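Local coordinates for protein arginine N-methyltransferase, putative (Trypanosoma brucei brucei, PDB 4LWP) that probably transfers methyl groups from S-adenosyl-L-methionine to arginine side chains of protein substrates, histones possibly among them, and binds the product S-adenosyl-L-homocysteine, at residues Asp270-Ala275 and Gly342-Val347; Val188-Cys193 and Asp293-Trp298; Leu231-Pro236 and His318-Thr323; Arg183-Val188 and Leu247-Leu252. All blocks are in the same frame, centred on the assembly; numbering follows the deposited sequence.

All four contacts lie within the arginine methyltransferase oligomerization subdomain. Along the chain the segments run 183-188, 188-193, 231-236, 247-252, 270-275, 293-298, 318-323 and 342-347, so most pairs interleave; only interaction 4 closes before interaction 1 opens. Interactions 2, 3 and 4 belong to one sheet. Strand 178-191 serves both 2 and 4, which share V188, while strands 289-303 and 321-325 join 2 to 3, their centres about 10 Å apart. Interaction 1 sits on the separate sheet 263-270/344-353/361-366, about 13 Å centre to centre from interaction 2, and packs against it through L345, V347, P190 and F295. Distant parts of the chain are thereby closed into one beta domain.

Interaction 1 (Asp270-Ala275 and Gly342-Val347)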
loop_
_atom_site.group_PDB
_atom_site.type_symbol
_atom_site.label_atom_id
_atom_site.label_comp_id
_atom_site.label_asym_id
_atom_site.label_seq_id
_atom_site.Cartn_x
_atom_site.Cartn_y
_atom_site.Cartn_z
ATOM N N ASP A 270 13.303 -27.906 -19.998
ATOM C CA ASP A 270 13.417 -28.071 -21.451
ATOM C C ASP A 270 12.750 -26.891 -22.149
ATOM O O ASP A 270 11.529 -26.814 -22.200
ATOM C CB ASP A 270 12.792 -29.390 -21.910
ATOM C CG ASP A 270 13.074 -29.695 -23.379
ATOM O OD1 ASP A 270 13.505 -28.788 -24.147
ATOM O OD2 ASP A 270 12.845 -30.856 -23.782
ATOM N N LEU A 271 13.549 -25.951 -22.635
ATOM C CA LEU A 271 13.001 -24.766 -23.267
ATOM C C LEU A 271 12.623 -25.022 -24.726
ATOM O O LEU A 271 11.936 -24.201 -25.334
ATOM C CB LEU A 271 13.987 -23.599 -23.161
ATOM C CG LEU A 271 14.390 -23.251 -21.718
ATOM C CD1 LEU A 271 15.239 -21.997 -21.683
ATOM C CD2 LEU A 271 13.162 -23.095 -20.824
ATOM N N LYS A 272 13.057 -26.148 -25.289
ATOM C CA LYS A 272 12.608 -26.546 -26.630
ATOM C C LYS A 272 11.121 -26.902 -26.595
ATOM O O LYS A 272 10.658 -27.564 -25.652
ATOM C CB LYS A 272 13.418 -27.740 -27.160
ATOM C CG LYS A 272 14.914 -27.475 -27.360
ATOM C CD LYS A 272 15.639 -28.740 -27.814
ATOM C CE LYS A 272 15.418 -29.906 -26.841
ATOM N NZ LYS A 272 16.006 -29.678 -25.469
ATOM N N GLU A 273 10.368 -26.473 -27.609
ATOM C CA GLU A 273 8.930 -26.796 -27.674
ATOM C C GLU A 273 8.156 -26.413 -26.374
ATOM O O GLU A 273 7.219 -27.098 -25.963
ATOM C CB GLU A 273 8.725 -28.290 -28.005
ATOM C CG GLU A 273 9.213 -28.718 -29.418
ATOM C CD GLU A 273 8.402 -28.098 -30.569
ATOM O OE1 GLU A 273 7.181 -27.850 -30.399
ATOM O OE2 GLU A 273 8.980 -27.878 -31.660
ATOM N N SER A 274 8.612 -25.375 -25.678
ATOM C CA SER A 274 7.891 -24.882 -24.509
ATOM C C SER A 274 7.025 -23.716 -24.982
ATOM O O SER A 274 7.541 -22.754 -25.575
ATOM C CB SER A 274 8.864 -24.449 -23.411
ATOM O OG SER A 274 8.231 -23.580 -22.493
ATOM N N ALA A 275 5.727 -23.790 -24.708
ATOM C CA ALA A 275 4.814 -22.746 -25.140
ATOM C C ALA A 275 5.222 -21.387 -24.602
ATOM O O ALA A 275 5.183 -20.394 -25.317
ATOM C CB ALA A 275 3.381 -23.083 -24.692
ATOM N N GLY A 342 15.361 -22.550 -28.556
ATOM C CA GLY A 342 15.316 -22.958 -27.167
ATOM C C GLY A 342 16.611 -23.634 -26.774
ATOM O O GLY A 342 17.661 -23.356 -27.344
ATOM N N GLY A 343 16.537 -24.493 -25.765
ATOM C CA GLY A 343 17.706 -25.160 -25.240
ATOM C C GLY A 343 17.349 -25.773 -23.905
ATOM O O GLY A 343 16.178 -25.926 -23.582
ATOM N N GLU A 344 18.360 -26.117 -23.121
ATOM C CA GLU A 344 18.170 -26.816 -21.855
ATOM C C GLU A 344 18.725 -25.968 -20.723
ATOM O O GLU A 344 19.844 -25.465 -20.812
ATOM C CB GLU A 344 18.858 -28.173 -21.881
ATOM C CG GLU A 344 18.456 -29.068 -23.063
ATOM C CD GLU A 344 19.057 -28.603 -24.386
ATOM O OE1 GLU A 344 18.357 -28.715 -25.428
ATOM O OE2 GLU A 344 20.213 -28.107 -24.372
ATOM N N LEU A 345 17.950 -25.809 -19.659
ATOM C CA LEU A 345 18.358 -24.953 -18.548
ATOM C C LEU A 345 18.260 -25.730 -17.254
ATOM O O LEU A 345 17.170 -26.151 -16.855
ATOM C CB LEU A 345 17.490 -23.684 -18.474
ATOM C CG LEU A 345 17.768 -22.707 -17.320
ATOM C CD1 LEU A 345 19.153 -22.083 -17.425
ATOM C CD2 LEU A 345 16.691 -21.618 -17.258
ATOM N N GLY A 346 19.411 -25.961 -16.635
ATOM C CA GLY A 346 19.478 -26.715 -15.397
ATOM C C GLY A 346 19.814 -25.797 -14.238
ATOM O O GLY A 346 20.639 -24.888 -14.370
ATOM N N VAL A 347 19.177 -26.021 -13.092
ATOM C CA VAL A 347 19.497 -25.201 -11.941
ATOM C C VAL A 347 19.354 -25.968 -10.623
ATOM O O VAL A 347 18.431 -26.760 -10.411
ATOM C CB VAL A 347 18.620 -23.898 -11.912
ATOM C CG1 VAL A 347 17.147 -24.206 -11.621
ATOM C CG2 VAL A 347 19.162 -22.916 -10.885
#
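Bends at chi3 (-56°) and chi4 (-65°) fold the chain of K272 back so that NZ crosses to E344, whose own bend at chi2 (73°) swings its carboxylate round to meet it. NZ takes the anti lone pair of OE1; the modelled NZ–OE1 separation of 2.5 Å is too short to be taken literally, but the salt bridge itself is clear. The same ammonium stands 3.0 Å from D270 OD1, which it approaches from above the carboxylate plane. From the opposite face K272 N reaches that oxygen at 2.9 Å, closing an Asx turn. Two donors thus grip D270 OD1 and fix the rotation of its carboxylate, while the lysine lies between two acids whose like charges it would partly offset. Beneath this exposed network the backbones are tied by L271 N, which donates to G343 O at 2.8 Å. The buried side chain of L271 points toward 342-347, where CD1 lies 4.3 Å from L345 CB and both leucines rest on F338. G342 lets the 271-272 backbone come close, since a CB there would run into L271 O and K272 N, and K272 CG lies 3.8 Å from G343 N. D270 and E344 form an antiparallel non-hydrogen-bonded pair, the last across these strand ends. Beyond it the chain makes a type II beta turn from L271 to S274, and S274 occupies the N-cap position of helix 275-284. This is the edge of a three-stranded antiparallel sheet, where strand 263-270 leaves its neighbour 344-353 through an Asx turn and a beta turn into a helix.

Interaction 2 (Val188-Cys193 and Asp293-Trp298); sequences VAPITC and DGFTVW
A189 and T296 exchange two backbone hydrogen bonds, A189 N to T296 O (3.0 Å) and T296 N to A189 O (2.8 Å), the signature of an antiparallel hydrogen-bonded pair. I191 N then donates to G294 O, and I191 O receives D293 N together with a weak bond from G294 N, so that D293 and G294 both face I191 in a classic beta bulge. A side-chain bond finishes the contact: C193 N donates to the anti lone pair of D293 OD2 at 2.7 Å, with an N-H...O angle of 164°. Alternating with these are CA-H...O contacts, among them P190 CA to G294 O; P190 occupies a non-hydrogen-bonded position, where its missing N-H costs the pairing nothing. Apolar contacts occupy both faces of the sheet. On one, P190 CB meets F295 CE2 at 3.8 Å, and V188 reaches F295 CB through CG1 and lies alongside V297 through CG2. On the other, I191 holds CG1 between its backbone N and carbonyl carbon (chi1 54°), which sets CG1 against G294 O and turns CG2 toward T296 CG2, 3.5 Å away. The W298 indole sits obliquely on A189, with CZ3 3.9 Å from CB, and T296 CG2 lies in plane at the edge of the indole. Every residue is buried: some backbone groups pair here, others bond to flanking residues such as L245 and I324, D293 occupies the N-H of C193, and on the mostly apolar faces the T296 hydroxyl is satisfied by T323 OG1 of the next strand.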
loop_
_atom_site.group_PDB
_atom_site.type_symbol
_atom_site.label_atom_id
_atom_site.label_comp_id
_atom_site.label_asym_id
_atom_site.label_seq_id
_atom_site.Cartn_x
_atom_site.Cartn_y
_atom_site.Cartn_z
ATOM N N VAL A 188 9.001 -24.009 -9.272
ATOM C CA VAL A 188 10.015 -23.054 -9.733
ATOM C C VAL A 188 9.931 -22.888 -11.246
ATOM O O VAL A 188 9.678 -23.870 -11.938
ATOM C CB VAL A 188 11.437 -23.535 -9.397
ATOM C CG1 VAL A 188 12.467 -22.475 -9.770
ATOM C CG2 VAL A 188 11.539 -23.860 -7.954
ATOM N N ALA A 189 10.159 -21.677 -11.766
ATOM C CA ALA A 189 10.215 -21.485 -13.218
ATOM C C ALA A 189 11.166 -20.365 -13.576
ATOM O O ALA A 189 11.223 -19.367 -12.864
ATOM C CB ALA A 189 8.815 -21.202 -13.785
ATOM N N PRO A 190 11.908 -20.515 -14.695
ATOM C CA PRO A 190 12.790 -19.442 -15.185
ATOM C C PRO A 190 12.001 -18.288 -15.783
ATOM O O PRO A 190 10.979 -18.510 -16.415
ATOM C CB PRO A 190 13.636 -20.136 -16.251
ATOM C CG PRO A 190 12.767 -21.264 -16.746
ATOM C CD PRO A 190 11.936 -21.705 -15.571
ATOM N N ILE A 191 12.457 -17.063 -15.573
ATOM C CA ILE A 191 11.727 -15.930 -16.103
ATOM C C ILE A 191 12.568 -14.947 -16.893
ATOM O O ILE A 191 13.777 -14.879 -16.753
ATOM C CB ILE A 191 11.030 -15.170 -14.973
ATOM C CG1 ILE A 191 12.052 -14.799 -13.903
ATOM C CG2 ILE A 191 9.936 -16.035 -14.366
ATOM C CD1 ILE A 191 12.008 -13.352 -13.534
ATOM N N THR A 192 11.892 -14.218 -17.763
ATOM C CA THR A 192 12.436 -13.025 -18.358
ATOM C C THR A 192 11.786 -11.866 -17.655
ATOM O O THR A 192 10.594 -11.905 -17.353
ATOM C CB THR A 192 12.167 -12.926 -19.875
ATOM O OG1 THR A 192 12.580 -11.636 -20.350
ATOM C CG2 THR A 192 10.678 -13.123 -20.192
ATOM N N CYS A 193 12.575 -10.839 -17.387
ATOM C CA CYS A 193 12.056 -9.656 -16.727
ATOM C C CYS A 193 11.378 -8.688 -17.671
ATOM O O CYS A 193 10.648 -7.816 -17.214
ATOM C CB CYS A 193 13.188 -8.915 -16.007
ATOM S SG CYS A 193 13.360 -9.481 -14.337
ATOM N N ASP A 293 16.529 -13.990 -16.822
ATOM C CA ASP A 293 16.873 -12.973 -15.828
ATOM C C ASP A 293 16.767 -13.489 -14.402
ATOM O O ASP A 293 17.252 -12.843 -13.475
ATOM C CB ASP A 293 15.979 -11.741 -15.972
ATOM C CG ASP A 293 16.235 -10.977 -17.257
ATOM O OD1 ASP A 293 17.420 -10.823 -17.643
ATOM O OD2 ASP A 293 15.251 -10.523 -17.876
ATOM N N GLY A 294 16.129 -14.646 -14.224
ATOM C CA GLY A 294 16.034 -15.254 -12.904
ATOM C C GLY A 294 14.975 -16.335 -12.816
ATOM O O GLY A 294 14.554 -16.905 -13.841
ATOM N N PHE A 295 14.532 -16.614 -11.593
ATOM C CA PHE A 295 13.544 -17.675 -11.348
ATOM C C PHE A 295 12.436 -17.197 -10.408
ATOM O O PHE A 295 12.691 -16.440 -9.460
ATOM C CB PHE A 295 14.221 -18.922 -10.767
ATOM C CG PHE A 295 15.258 -19.524 -11.676
ATOM C CD1 PHE A 295 16.553 -19.034 -11.694
ATOM C CD2 PHE A 295 14.932 -20.570 -12.520
ATOM C CE1 PHE A 295 17.509 -19.581 -12.542
ATOM C CE2 PHE A 295 15.877 -21.123 -13.360
ATOM C CZ PHE A 295 17.172 -20.623 -13.379
ATOM N N THR A 296 11.201 -17.603 -10.679
ATOM C CA THR A 296 10.129 -17.248 -9.777
ATOM C C THR A 296 9.645 -18.513 -9.083
ATOM O O THR A 296 9.642 -19.600 -9.672
ATOM C CB THR A 296 8.970 -16.521 -10.494
ATOM O OG1 THR A 296 7.985 -16.151 -9.525
ATOM C CG2 THR A 296 8.315 -17.412 -11.530
ATOM N N VAL A 297 9.286 -18.366 -7.814
ATOM C CA VAL A 297 8.963 -19.499 -6.967
ATOM C C VAL A 297 7.591 -19.356 -6.328
ATOM O O VAL A 297 7.249 -18.302 -5.795
ATOM C CB VAL A 297 10.010 -19.671 -5.860
ATOM C CG1 VAL A 297 9.592 -20.766 -4.913
ATOM C CG2 VAL A 297 11.359 -19.980 -6.467
ATOM N N TRP A 298 6.799 -20.411 -6.402
ATOM C CA TRP A 298 5.495 -20.419 -5.775
ATOM C C TRP A 298 5.202 -21.789 -5.170
ATOM O O TRP A 298 6.058 -22.672 -5.180
ATOM C CB TRP A 298 4.415 -20.026 -6.785
ATOM C CG TRP A 298 4.156 -21.022 -7.939
ATOM C CD1 TRP A 298 3.286 -22.069 -7.932
ATOM C CD2 TRP A 298 4.741 -20.998 -9.259
ATOM N NE1 TRP A 298 3.297 -22.704 -9.149
ATOM C CE2 TRP A 298 4.179 -22.068 -9.980
ATOM C CE3 TRP A 298 5.681 -20.177 -9.889
ATOM C CZ2 TRP A 298 4.526 -22.340 -11.312
ATOM C CZ3 TRP A 298 6.032 -20.456 -11.205
ATOM C CH2 TRP A 298 5.445 -21.525 -11.904
#

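Interaction 3 (Leu231-Pro236 and His318-Thr323); sequences LVECLP and HWKQTT
L231 pairs with T323: L231 N donates to T323 O (2.9 Å) and T323 N to L231 O (2.8 Å). V232, opposite T322, sends CA-H toward Q321 O; its CG2 lies nearest that same oxygen and only loosely borders W319 O and K320 CD. E233 N donates to Q321 O at 3.0 Å. The glutamate chain, bent at chi2 (46°), curls back so that OE2 accepts from C234 N (2.8 Å) from above the carboxylate plane. That oxygen also faces K320 NZ at 3.9 Å, a long salt bridge, probably a weak attraction. C234 SG rests on K320 CG, 3.7 Å away. At L235 the backbone N finds a side-chain acceptor, Q321 OE1 (3.2 Å), approaching nearly end-on to the amide C=O; Q321 NE2 is held by T310 O, so the amide is pinned at both ends. L235 and T323 meet tip to tip, CD1 3.5 Å from OG1, which bonds to T296 OG1. Short strand 231-233 thus borders 321-325, whose other neighbour is 289-303, while L235 leans on Y196 of helix 194-205. T317, H318 and W319 form the THW loop of protein arginine methyltransferases, and H318 and W319 pack on R39 of helix 37-49, a residue that binds S-adenosyl-L-homocysteine.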
loop_
_atom_site.group_PDB
_atom_site.type_symbol
_atom_site.label_atom_id
_atom_site.label_comp_id
_atom_site.label_asym_id
_atom_site.label_seq_id
_atom_site.Cartn_x
_atom_site.Cartn_y
_atom_site.Cartn_z
ATOM N N LEU A 231 12.427 -10.664 -4.680
ATOM C CA LEU A 231 11.337 -9.795 -5.108
ATOM C C LEU A 231 9.980 -10.464 -4.850
ATOM O O LEU A 231 9.656 -11.468 -5.485
ATOM C CB LEU A 231 11.477 -9.459 -6.594
ATOM C CG LEU A 231 10.377 -8.547 -7.147
ATOM C CD1 LEU A 231 10.847 -7.126 -6.995
ATOM C CD2 LEU A 231 10.009 -8.829 -8.615
ATOM N N VAL A 232 9.165 -9.908 -3.962
ATOM C CA VAL A 232 7.849 -10.497 -3.730
ATOM C C VAL A 232 6.759 -9.651 -4.383
ATOM O O VAL A 232 6.433 -8.566 -3.913
ATOM C CB VAL A 232 7.568 -10.679 -2.220
ATOM C CG1 VAL A 232 7.993 -9.440 -1.437
ATOM C CG2 VAL A 232 6.099 -11.065 -1.964
ATOM N N GLU A 233 6.204 -10.165 -5.478
ATOM C CA GLU A 233 5.305 -9.400 -6.343
ATOM C C GLU A 233 4.490 -10.355 -7.224
ATOM O O GLU A 233 4.874 -11.505 -7.411
ATOM C CB GLU A 233 6.107 -8.398 -7.204
ATOM C CG GLU A 233 5.236 -7.407 -7.991
ATOM C CD GLU A 233 4.112 -6.802 -7.132
ATOM O OE1 GLU A 233 4.428 -6.003 -6.210
ATOM O OE2 GLU A 233 2.917 -7.135 -7.368
ATOM N N CYS A 234 3.342 -9.900 -7.719
ATOM C CA CYS A 234 2.587 -10.671 -8.704
ATOM C C CYS A 234 3.227 -10.494 -10.088
ATOM O O CYS A 234 3.081 -9.448 -10.721
ATOM C CB CYS A 234 1.119 -10.237 -8.723
ATOM S SG CYS A 234 0.111 -10.959 -7.380
ATOM N N LEU A 235 3.954 -11.510 -10.546
ATOM C CA LEU A 235 4.595 -11.438 -11.856
ATOM C C LEU A 235 3.608 -11.733 -12.968
ATOM O O LEU A 235 2.887 -12.729 -12.909
ATOM C CB LEU A 235 5.739 -12.436 -11.959
ATOM C CG LEU A 235 7.139 -12.061 -11.494
ATOM C CD1 LEU A 235 8.131 -12.790 -12.376
ATOM C CD2 LEU A 235 7.378 -10.545 -11.508
ATOM N N PRO A 236 3.597 -10.882 -14.000
ATOM C CA PRO A 236 2.815 -11.242 -15.188
ATOM C C PRO A 236 3.291 -12.590 -15.699
ATOM O O PRO A 236 4.504 -12.818 -15.796
ATOM C CB PRO A 236 3.113 -10.110 -16.190
ATOM C CG PRO A 236 4.241 -9.280 -15.546
ATOM C CD PRO A 236 4.172 -9.526 -14.074
ATOM N N HIS A 318 -2.810 -13.479 -1.465
ATOM C CA HIS A 318 -2.028 -12.535 -0.660
ATOM C C HIS A 318 -0.558 -12.927 -0.612
ATOM O O HIS A 318 0.285 -12.104 -0.273
ATOM C CB HIS A 318 -2.603 -12.412 0.762
ATOM C CG HIS A 318 -2.290 -13.570 1.658
ATOM N ND1 HIS A 318 -2.991 -14.752 1.623
ATOM C CD2 HIS A 318 -1.357 -13.714 2.631
ATOM C CE1 HIS A 318 -2.505 -15.578 2.533
ATOM N NE2 HIS A 318 -1.510 -14.970 3.154
ATOM N N TRP A 319 -0.249 -14.179 -0.963
ATOM C CA TRP A 319 1.150 -14.625 -1.081
ATOM C C TRP A 319 1.895 -14.063 -2.308
ATOM O O TRP A 319 3.123 -13.964 -2.294
ATOM C CB TRP A 319 1.214 -16.162 -1.132
ATOM C CG TRP A 319 0.936 -16.864 0.179
ATOM C CD1 TRP A 319 1.806 -17.028 1.229
ATOM C CD2 TRP A 319 -0.291 -17.499 0.577
ATOM N NE1 TRP A 319 1.196 -17.721 2.246
ATOM C CE2 TRP A 319 -0.087 -18.025 1.874
ATOM C CE3 TRP A 319 -1.532 -17.684 -0.041
ATOM C CZ2 TRP A 319 -1.088 -18.720 2.564
ATOM C CZ3 TRP A 319 -2.516 -18.362 0.635
ATOM C CH2 TRP A 319 -2.294 -18.878 1.931
ATOM N N LYS A 320 1.168 -13.690 -3.364
ATOM C CA LYS A 320 1.815 -13.317 -4.641
ATOM C C LYS A 320 2.782 -14.435 -5.108
ATOM O O LYS A 320 2.452 -15.607 -4.993
ATOM C CB LYS A 320 2.545 -11.977 -4.498
ATOM C CG LYS A 320 1.625 -10.876 -3.973
ATOM C CD LYS A 320 2.407 -9.669 -3.474
ATOM C CE LYS A 320 1.475 -8.549 -3.036
ATOM N NZ LYS A 320 0.836 -7.839 -4.182
ATOM N N GLN A 321 3.940 -14.069 -5.665
ATOM C CA GLN A 321 5.041 -15.016 -5.873
ATOM C C GLN A 321 6.347 -14.378 -5.449
ATOM O O GLN A 321 6.416 -13.168 -5.250
ATOM C CB GLN A 321 5.140 -15.479 -7.342
ATOM C CG GLN A 321 3.919 -16.244 -7.852
ATOM C CD GLN A 321 2.921 -15.285 -8.461
ATOM O OE1 GLN A 321 3.308 -14.351 -9.172
ATOM N NE2 GLN A 321 1.641 -15.483 -8.170
ATOM N N THR A 322 7.385 -15.199 -5.344
ATOM C CA THR A 322 8.702 -14.741 -4.938
ATOM C C THR A 322 9.666 -14.964 -6.089
ATOM O O THR A 322 9.702 -16.041 -6.686
ATOM C CB THR A 322 9.188 -15.473 -3.681
ATOM O OG1 THR A 322 8.327 -15.149 -2.580
ATOM C CG2 THR A 322 10.613 -15.074 -3.324
ATOM N N THR A 323 10.430 -13.941 -6.432
ATOM C CA THR A 323 11.250 -14.013 -7.622
ATOM C C THR A 323 12.702 -13.747 -7.232
ATOM O O THR A 323 12.992 -12.825 -6.477
ATOM C CB THR A 323 10.734 -13.016 -8.691
ATOM O OG1 THR A 323 9.427 -13.426 -9.134
ATOM C CG2 THR A 323 11.660 -12.958 -9.887
#

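Interaction 4 (Arg183-Val188 and Leu247-Leu252)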
loop_
_atom_site.group_PDB
_atom_site.type_symbol
_atom_site.label_atom_id
_atom_site.label_comp_id
_atom_site.label_asym_id
_atom_site.label_seq_id
_atom_site.Cartn_x
_atom_site.Cartn_y
_atom_site.Cartn_z
ATOM N N ARG A 183 -1.017 -32.080 1.793
ATOM C CA ARG A 183 0.158 -32.125 0.938
ATOM C C ARG A 183 0.566 -30.708 0.513
ATOM O O ARG A 183 -0.276 -29.813 0.429
ATOM C CB ARG A 183 -0.136 -33.004 -0.275
ATOM C CG ARG A 183 0.976 -33.078 -1.310
ATOM C CD ARG A 183 0.847 -34.388 -2.119
ATOM N NE ARG A 183 0.815 -35.536 -1.208
ATOM C CZ ARG A 183 1.892 -36.226 -0.845
ATOM N NH1 ARG A 183 3.084 -35.911 -1.338
ATOM N NH2 ARG A 183 1.775 -37.237 0.008
ATOM N N ALA A 184 1.855 -30.501 0.260
ATOM C CA ALA A 184 2.330 -29.207 -0.199
ATOM C C ALA A 184 3.453 -29.396 -1.201
ATOM O O ALA A 184 4.275 -30.304 -1.044
ATOM C CB ALA A 184 2.795 -28.366 0.963
ATOM N N THR A 185 3.480 -28.551 -2.230
ATOM C CA THR A 185 4.531 -28.590 -3.237
ATOM C C THR A 185 5.102 -27.195 -3.516
ATOM O O THR A 185 4.335 -26.236 -3.622
ATOM C CB THR A 185 3.996 -29.174 -4.547
ATOM O OG1 THR A 185 3.444 -30.460 -4.285
ATOM C CG2 THR A 185 5.094 -29.285 -5.584
ATOM N N VAL A 186 6.422 -27.082 -3.628
ATOM C CA VAL A 186 7.077 -25.846 -4.113
ATOM C C VAL A 186 7.369 -25.922 -5.626
ATOM O O VAL A 186 7.980 -26.887 -6.069
ATOM C CB VAL A 186 8.408 -25.598 -3.359
ATOM C CG1 VAL A 186 9.267 -24.539 -4.053
ATOM C CG2 VAL A 186 8.157 -25.264 -1.878
ATOM N N PHE A 187 6.929 -24.937 -6.417
ATOM C CA PHE A 187 7.223 -24.912 -7.864
ATOM C C PHE A 187 8.196 -23.782 -8.237
ATOM O O PHE A 187 8.190 -22.716 -7.612
ATOM C CB PHE A 187 5.936 -24.754 -8.690
ATOM C CG PHE A 187 4.971 -25.907 -8.556
ATOM C CD1 PHE A 187 5.078 -27.027 -9.373
ATOM C CD2 PHE A 187 3.945 -25.859 -7.628
ATOM C CE1 PHE A 187 4.192 -28.078 -9.247
ATOM C CE2 PHE A 187 3.054 -26.904 -7.509
ATOM C CZ PHE A 187 3.181 -28.021 -8.318
ATOM N N VAL A 188 9.001 -24.009 -9.272
ATOM C CA VAL A 188 10.015 -23.054 -9.733
ATOM C C VAL A 188 9.931 -22.888 -11.246
ATOM O O VAL A 188 9.678 -23.870 -11.938
ATOM C CB VAL A 188 11.437 -23.535 -9.397
ATOM C CG1 VAL A 188 12.467 -22.475 -9.770
ATOM C CG2 VAL A 188 11.539 -23.860 -7.954
ATOM N N LEU A 247 9.833 -28.635 -7.185
ATOM C CA LEU A 247 11.148 -28.567 -6.567
ATOM C C LEU A 247 11.208 -29.378 -5.285
ATOM O O LEU A 247 12.182 -30.087 -5.017
ATOM C CB LEU A 247 11.522 -27.116 -6.272
ATOM C CG LEU A 247 12.908 -26.928 -5.663
ATOM C CD1 LEU A 247 13.989 -27.152 -6.718
ATOM C CD2 LEU A 247 13.041 -25.535 -5.088
ATOM N N ILE A 248 10.163 -29.219 -4.484
ATOM C CA ILE A 248 10.072 -29.795 -3.161
ATOM C C ILE A 248 8.614 -30.163 -2.953
ATOM O O ILE A 248 7.725 -29.380 -3.298
ATOM C CB ILE A 248 10.557 -28.793 -2.066
ATOM C CG1 ILE A 248 12.083 -28.647 -2.123
ATOM C CG2 ILE A 248 10.098 -29.223 -0.665
ATOM C CD1 ILE A 248 12.614 -27.613 -1.201
ATOM N N GLU A 249 8.367 -31.374 -2.476
ATOM C CA GLU A 249 7.014 -31.823 -2.186
ATOM C C GLU A 249 6.916 -32.356 -0.734
ATOM O O GLU A 249 7.815 -33.055 -0.276
ATOM C CB GLU A 249 6.606 -32.906 -3.193
ATOM C CG GLU A 249 5.111 -33.216 -3.182
ATOM C CD GLU A 249 4.736 -34.326 -4.167
ATOM O OE1 GLU A 249 5.456 -34.493 -5.191
ATOM O OE2 GLU A 249 3.726 -35.031 -3.902
ATOM N N LEU A 250 5.837 -32.034 -0.022
ATOM C CA LEU A 250 5.698 -32.445 1.368
ATOM C C LEU A 250 4.434 -33.247 1.639
ATOM O O LEU A 250 3.346 -32.858 1.232
ATOM C CB LEU A 250 5.697 -31.231 2.298
ATOM C CG LEU A 250 6.907 -30.292 2.327
ATOM C CD1 LEU A 250 6.664 -29.234 3.396
ATOM C CD2 LEU A 250 8.192 -31.098 2.604
ATOM N N ASN A 251 4.585 -34.346 2.374
ATOM C CA ASN A 251 3.454 -35.043 2.962
ATOM C C ASN A 251 3.276 -34.517 4.382
ATOM O O ASN A 251 4.158 -34.690 5.220
ATOM C CB ASN A 251 3.699 -36.564 2.935
ATOM C CG ASN A 251 2.533 -37.371 3.497
ATOM O OD1 ASN A 251 1.763 -36.888 4.337
ATOM N ND2 ASN A 251 2.406 -38.613 3.038
ATOM N N LEU A 252 2.155 -33.863 4.661
ATOM C CA LEU A 252 2.026 -33.157 5.935
ATOM C C LEU A 252 1.793 -34.062 7.140
ATOM O O LEU A 252 1.912 -33.619 8.282
ATOM C CB LEU A 252 0.905 -32.129 5.863
ATOM C CG LEU A 252 1.315 -30.744 5.359
ATOM C CD1 LEU A 252 2.402 -30.172 6.269
ATOM C CD2 LEU A 252 1.806 -30.802 3.952
HETATM O O HOH W 1 3.903 -39.012 0.272
#
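V186 packs tightly against L247 and I248, both of which face it in a classic beta bulge: V186 N donates to I248 O (2.7 Å), while V186 O takes L247 N. On the buried face V186 CG1 lies beside L247 CD2 at 4.0 Å, and L247 CD2 goes on to V188 CG2, 3.6 Å away. A184 continues this face, its CB touching both L250 CB (4.3 Å) and L252 CD2 (4.0 Å). A184 and L250 form a hydrogen-bonded pair, although the modelled A184 O to L250 N distance is doubtfully short. L148 covers A184 and V186, and M349 covers V188 and L247, so this side is closed in by the fold. The other face is polar and looser. R183 stretches away from its backbone N (chi1 176°) and bends at chi3, bringing NH1 2.8 Å from E249 OE2. The salt bridge is oblique, met on the anti side and out of the carboxylate plane, with the two flat groups nearly perpendicular (86°). One face of the guanidinium lies over L250 O. R183 NH2 and N251 ND2 stand 3.4 Å apart as two donors, and a water accepts from both, at 2.8 Å from R183 NH2; N251 OD1 turns to S253 OG. T185 OG1 simply borders E249 CG. The strands are therefore cemented by backbone bonds and aliphatic contact on the covered face, while a single, bent ion pair and a water-mediated link span the exposed face, where solvent would probably weaken the attraction between R183 and E249.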